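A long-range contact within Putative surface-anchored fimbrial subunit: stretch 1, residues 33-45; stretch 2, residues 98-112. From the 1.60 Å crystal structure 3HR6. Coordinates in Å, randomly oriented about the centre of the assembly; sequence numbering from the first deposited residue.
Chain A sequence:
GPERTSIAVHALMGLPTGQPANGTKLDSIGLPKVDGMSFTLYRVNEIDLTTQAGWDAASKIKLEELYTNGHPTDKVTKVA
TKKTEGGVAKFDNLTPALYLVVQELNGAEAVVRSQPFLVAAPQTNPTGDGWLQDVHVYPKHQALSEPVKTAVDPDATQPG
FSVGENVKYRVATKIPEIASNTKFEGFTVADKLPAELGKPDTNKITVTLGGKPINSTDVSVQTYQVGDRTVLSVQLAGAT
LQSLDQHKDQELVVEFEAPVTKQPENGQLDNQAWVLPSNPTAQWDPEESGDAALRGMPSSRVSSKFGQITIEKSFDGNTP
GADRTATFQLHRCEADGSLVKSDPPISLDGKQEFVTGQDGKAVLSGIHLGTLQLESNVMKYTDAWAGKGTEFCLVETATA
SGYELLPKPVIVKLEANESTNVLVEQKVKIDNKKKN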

# COMPACT_ATOMS: atom_id res chain seq x y z
N LYS A 33 -14.22 4.30 -22.14
CA LYS A 33 -15.13 3.68 -21.17
C LYS A 33 -14.29 2.78 -20.25
O LYS A 33 -13.23 2.28 -20.64
CB LYS A 33 -16.24 2.87 -21.84
CG LYS A 33 -17.14 3.70 -22.75
CD LYS A 33 -18.17 2.85 -23.42
CE LYS A 33 -18.98 3.61 -24.46
NZ LYS A 33 -19.79 2.64 -25.21
N VAL A 34 -14.73 2.63 -19.02
CA VAL A 34 -13.96 1.91 -18.02
C VAL A 34 -14.83 0.79 -17.44
O VAL A 34 -16.02 0.98 -17.18
CB VAL A 34 -13.51 2.87 -16.91
CG1 VAL A 34 -12.74 2.14 -15.77
CG2 VAL A 34 -12.66 4.02 -17.52
N ASP A 35 -14.24 -0.39 -17.29
CA ASP A 35 -14.96 -1.48 -16.63
C ASP A 35 -14.72 -1.49 -15.14
O ASP A 35 -13.80 -0.87 -14.64
CB ASP A 35 -14.59 -2.81 -17.29
CG ASP A 35 -15.22 -2.96 -18.65
OD1 ASP A 35 -16.29 -2.37 -18.91
OD2 ASP A 35 -14.65 -3.68 -19.48
N GLY A 36 -15.63 -2.15 -14.42
CA GLY A 36 -15.53 -2.31 -12.99
C GLY A 36 -15.95 -1.10 -12.20
O GLY A 36 -15.66 -1.01 -11.02
N MET A 37 -16.59 -0.13 -12.87
CA MET A 37 -17.04 1.07 -12.18
C MET A 37 -18.42 0.77 -11.63
O MET A 37 -19.28 0.26 -12.34
CB MET A 37 -17.04 2.27 -13.12
CG MET A 37 -15.65 2.63 -13.62
SD MET A 37 -14.61 3.31 -12.33
CE MET A 37 -13.51 1.94 -11.90
N SER A 38 -18.63 1.11 -10.36
CA SER A 38 -19.79 0.66 -9.61
C SER A 38 -20.80 1.79 -9.49
O SER A 38 -20.46 2.89 -9.07
CB SER A 38 -19.35 0.20 -8.22
OG SER A 38 -20.50 -0.12 -7.45
N PHE A 39 -22.04 1.50 -9.86
CA PHE A 39 -23.10 2.44 -9.82
C PHE A 39 -24.31 1.87 -9.13
O PHE A 39 -24.63 0.71 -9.32
CB PHE A 39 -23.51 2.82 -11.24
CG PHE A 39 -22.48 3.59 -11.97
CD1 PHE A 39 -22.47 4.99 -11.94
CD2 PHE A 39 -21.52 2.93 -12.71
CE1 PHE A 39 -21.49 5.70 -12.61
CE2 PHE A 39 -20.56 3.62 -13.38
CZ PHE A 39 -20.54 5.03 -13.33
N THR A 40 -24.97 2.72 -8.36
CA THR A 40 -26.28 2.40 -7.85
C THR A 40 -27.33 3.27 -8.56
O THR A 40 -27.16 4.50 -8.71
CB THR A 40 -26.32 2.58 -6.33
OG1 THR A 40 -25.34 1.72 -5.73
CG2 THR A 40 -27.70 2.23 -5.77
N LEU A 41 -28.39 2.61 -9.02
CA LEU A 41 -29.56 3.27 -9.56
C LEU A 41 -30.62 3.42 -8.46
O LEU A 41 -30.96 2.46 -7.79
CB LEU A 41 -30.12 2.48 -10.74
CG LEU A 41 -31.23 3.18 -11.54
CD1 LEU A 41 -30.69 4.37 -12.37
CD2 LEU A 41 -31.97 2.17 -12.42
N TYR A 42 -31.09 4.65 -8.27
CA TYR A 42 -32.22 4.97 -7.39
C TYR A 42 -33.37 5.55 -8.20
O TYR A 42 -33.14 6.31 -9.16
CB TYR A 42 -31.83 6.04 -6.38
CG TYR A 42 -30.75 5.62 -5.41
CD1 TYR A 42 -31.10 5.00 -4.21
CD2 TYR A 42 -29.40 5.85 -5.66
CE1 TYR A 42 -30.16 4.62 -3.30
CE2 TYR A 42 -28.44 5.48 -4.75
CZ TYR A 42 -28.83 4.84 -3.57
OH TYR A 42 -27.92 4.45 -2.63
N ARG A 43 -34.59 5.25 -7.78
CA ARG A 43 -35.79 5.93 -8.30
C ARG A 43 -36.08 7.17 -7.46
O ARG A 43 -36.00 7.11 -6.23
CB ARG A 43 -37.00 5.00 -8.29
CG ARG A 43 -38.29 5.67 -8.81
CD ARG A 43 -39.38 4.66 -9.14
NE ARG A 43 -38.84 3.57 -9.95
CZ ARG A 43 -38.64 2.31 -9.55
NH1 ARG A 43 -38.94 1.91 -8.31
NH2 ARG A 43 -38.12 1.43 -10.41
N VAL A 44 -36.38 8.29 -8.11
CA VAL A 44 -36.78 9.50 -7.38
C VAL A 44 -38.24 9.37 -6.99
O VAL A 44 -39.13 9.30 -7.85
CB VAL A 44 -36.52 10.77 -8.18
CG1 VAL A 44 -36.92 12.00 -7.38
CG2 VAL A 44 -35.05 10.85 -8.53
N ASN A 45 -38.49 9.33 -5.69
CA ASN A 45 -39.85 9.14 -5.20
C ASN A 45 -40.76 10.28 -5.59
O ASN A 45 -40.37 11.45 -5.57
CB ASN A 45 -39.85 8.97 -3.67
CG ASN A 45 -39.13 7.72 -3.24
OD1 ASN A 45 -38.91 7.50 -2.05
ND2 ASN A 45 -38.75 6.89 -4.20
N LEU A 98 -38.30 9.19 -12.90
CA LEU A 98 -37.06 9.96 -12.77
C LEU A 98 -36.09 9.13 -11.95
O LEU A 98 -36.45 8.62 -10.87
CB LEU A 98 -37.29 11.32 -12.09
CG LEU A 98 -36.10 12.29 -12.00
CD1 LEU A 98 -35.61 12.70 -13.38
CD2 LEU A 98 -36.45 13.55 -11.18
N TYR A 99 -34.87 8.95 -12.45
CA TYR A 99 -33.87 8.16 -11.75
C TYR A 99 -32.67 8.98 -11.32
O TYR A 99 -32.39 10.05 -11.84
CB TYR A 99 -33.41 6.97 -12.59
CG TYR A 99 -34.50 5.92 -12.73
CD1 TYR A 99 -34.64 4.90 -11.80
CD2 TYR A 99 -35.41 5.96 -13.80
CE1 TYR A 99 -35.64 3.95 -11.91
CE2 TYR A 99 -36.42 4.99 -13.92
CZ TYR A 99 -36.51 3.99 -12.98
OH TYR A 99 -37.51 3.03 -13.05
N LEU A 100 -31.97 8.46 -10.33
CA LEU A 100 -30.74 9.06 -9.87
C LEU A 100 -29.65 7.99 -9.92
O LEU A 100 -29.82 6.89 -9.39
CB LEU A 100 -30.91 9.64 -8.45
CG LEU A 100 -29.64 10.25 -7.85
CD1 LEU A 100 -29.46 11.66 -8.34
CD2 LEU A 100 -29.70 10.17 -6.30
N VAL A 101 -28.57 8.30 -10.65
CA VAL A 101 -27.46 7.38 -10.82
C VAL A 101 -26.32 7.84 -9.91
O VAL A 101 -25.86 8.98 -10.02
CB VAL A 101 -26.98 7.34 -12.31
CG1 VAL A 101 -25.66 6.59 -12.45
CG2 VAL A 101 -28.06 6.74 -13.21
N VAL A 102 -25.87 6.96 -9.04
CA VAL A 102 -24.82 7.29 -8.07
C VAL A 102 -23.62 6.39 -8.31
O VAL A 102 -23.68 5.20 -8.08
CB VAL A 102 -25.30 7.15 -6.61
CG1 VAL A 102 -24.15 7.45 -5.62
CG2 VAL A 102 -26.46 8.09 -6.34
N GLN A 103 -22.51 6.95 -8.77
CA GLN A 103 -21.28 6.16 -8.78
C GLN A 103 -20.80 5.95 -7.34
O GLN A 103 -20.83 6.86 -6.53
CB GLN A 103 -20.14 6.81 -9.56
CG GLN A 103 -19.00 5.81 -9.76
CD GLN A 103 -17.92 6.26 -10.72
OE1 GLN A 103 -17.96 7.37 -11.29
NE2 GLN A 103 -16.92 5.39 -10.92
N GLU A 104 -20.33 4.74 -7.07
CA GLU A 104 -19.96 4.32 -5.73
C GLU A 104 -18.44 4.22 -5.63
O GLU A 104 -17.72 4.21 -6.61
CB GLU A 104 -20.56 2.97 -5.44
CG GLU A 104 -22.09 2.94 -5.54
CD GLU A 104 -22.81 3.56 -4.36
OE1 GLU A 104 -22.22 4.34 -3.60
OE2 GLU A 104 -24.01 3.26 -4.21
N LEU A 105 -17.99 4.07 -4.39
CA LEU A 105 -16.58 4.01 -4.06
C LEU A 105 -16.02 2.59 -4.01
O LEU A 105 -14.86 2.39 -3.63
CB LEU A 105 -16.38 4.74 -2.72
CG LEU A 105 -16.52 6.26 -2.76
CD1 LEU A 105 -16.48 6.78 -1.30
CD2 LEU A 105 -15.46 6.92 -3.62
N ASN A 106 -16.85 1.59 -4.37
CA ASN A 106 -16.51 0.17 -4.36
C ASN A 106 -16.30 -0.46 -5.78
O ASN A 106 -16.55 -1.67 -6.01
CB ASN A 106 -17.57 -0.60 -3.58
CG ASN A 106 -18.89 -0.70 -4.31
OD1 ASN A 106 -19.17 0.13 -5.16
ND2 ASN A 106 -19.69 -1.73 -4.01
N GLY A 107 -15.86 0.35 -6.74
CA GLY A 107 -15.47 -0.16 -8.06
C GLY A 107 -14.25 -1.04 -7.98
O GLY A 107 -13.61 -1.10 -6.93
N ALA A 108 -13.92 -1.69 -9.09
CA ALA A 108 -12.76 -2.60 -9.18
C ALA A 108 -11.48 -1.85 -8.90
O ALA A 108 -10.54 -2.36 -8.25
CB ALA A 108 -12.71 -3.28 -10.55
N GLU A 109 -11.44 -0.60 -9.39
CA GLU A 109 -10.33 0.31 -9.17
C GLU A 109 -10.87 1.56 -8.50
O GLU A 109 -12.01 1.99 -8.75
CB GLU A 109 -9.69 0.73 -10.49
CG GLU A 109 -9.13 -0.34 -11.36
CD GLU A 109 -8.63 0.27 -12.67
OE1 GLU A 109 -9.47 0.75 -13.48
OE2 GLU A 109 -7.39 0.31 -12.84
N ALA A 110 -10.05 2.17 -7.66
CA ALA A 110 -10.37 3.44 -7.06
C ALA A 110 -10.23 4.59 -8.07
O ALA A 110 -9.24 4.67 -8.81
CB ALA A 110 -9.48 3.67 -5.88
N VAL A 111 -11.26 5.42 -8.12
CA VAL A 111 -11.27 6.64 -8.95
C VAL A 111 -11.87 7.84 -8.20
O VAL A 111 -12.57 7.67 -7.20
CB VAL A 111 -12.10 6.40 -10.25
CG1 VAL A 111 -11.51 5.28 -11.15
CG2 VAL A 111 -13.59 6.07 -9.90
N VAL A 112 -11.72 9.04 -8.76
CA VAL A 112 -12.45 10.20 -8.32
C VAL A 112 -13.79 10.10 -9.06
O VAL A 112 -13.88 10.31 -10.27
CB VAL A 112 -11.73 11.53 -8.63
CG1 VAL A 112 -12.51 12.73 -8.08
CG2 VAL A 112 -10.29 11.49 -8.03
O HOH W 1 -11.74 -0.96 -12.99
O HOH W 2 -16.87 3.15 -8.96
O HOH W 3 -25.52 5.22 -2.95
O HOH W 4 -39.57 8.96 -10.51

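Two antiparallel strands distant in sequence are commonly joined by a ladder of backbone hydrogen bonds, with side chains adding specificity at the ladder's ends and faces. The pairing of residues 38-44 with residues 98-103 in this fimbrial subunit illustrates the principle well. Thr40 and Val102 form one hydrogen-bonded pair, with Thr40 N to Val102 O and Val102 N to Thr40 O both 2.8 Å. Tyr42 and Leu100 form the next, with Tyr42 N to Leu100 O at 2.8 Å and Leu100 N to Tyr42 O at 2.7 Å. Single bonds extend the series in both directions: Val44 N donates to Leu98 O at 2.8 Å, and Glu104 N donates to Ser38 O at 2.7 Å. All six are nearly straight. Between them, CA-H groups approach carbonyls, as where Phe39 CA lies 3.3 Å from Val102 O.

Side-chain hydrogen bonds reinforce this frame, first around Glu104 and Asn106. Thr40 OG1 donates to Glu104 OE2 across only 2.5 Å; the m,m start of the glutamate side chain folds its carboxylate back along the first strand. The same oxygen accepts a bond from water 3, 2.8 Å away, which also lies 2.5 Å from Tyr42 OH. Ser38, with chi1 in t, donates from OG to Asn106 OD1 at 2.7 Å. Water 2 bridges the two stretches here, accepting from Ser38 N and Gln103 NE2, each 3.0 Å from its oxygen, and donating to Glu104 O at 2.7 Å. At the far end of the ladder, Arg43 NH2 donates to Tyr99 OH at 3.1 Å, while the bond from Arg43 NE to Tyr99 OH, at 3.4 Å, is weak.

Beyond the strand, the backbones meet again where Ala108 N donates to Gly36 O at 2.7 Å. Glycine suits both sides of this close approach. A CB on Gly36 would clash with Ala108 CB, and one on Gly107 would clash with Gly36 O; the positive phi of Gly36 also favours glycine. Water 1 bridges nearby, donating to Asp35 O at 2.6 Å and to Glu109 OE1 at 2.9 Å.

Packing completes the contact, which buries 1127 Å² in all. Strand alternation places Phe39, Leu41, Arg43, Tyr99, Val101 and Gln103 on one face. There Leu41 CD1 sits 3.6 Å from Val101 CG2 and 3.8 Å from Tyr99 CB, and Phe39 CD1 lies 3.6 Å from Val101 CG1. Gln103 is amphipathic in practice: its CG covers a face of the Phe39 ring, 4.1 Å from the centroid, while its amide reaches on to water. The other face carries Thr40, Tyr42, Leu100 and Val102. Tyr42 serves two roles there, its ring packing with CE2 3.6 Å from Val102 CG2 while its hydroxyl reaches water 3. Val44 CG2 packs 3.9 Å from Leu98 CG; these buried aliphatic side chains, like that of Val102, have no polar group to satisfy. At the opposite end of the first strand, the flexible thioether of Met37 reaches Val111, SD to CG2 being 3.8 Å.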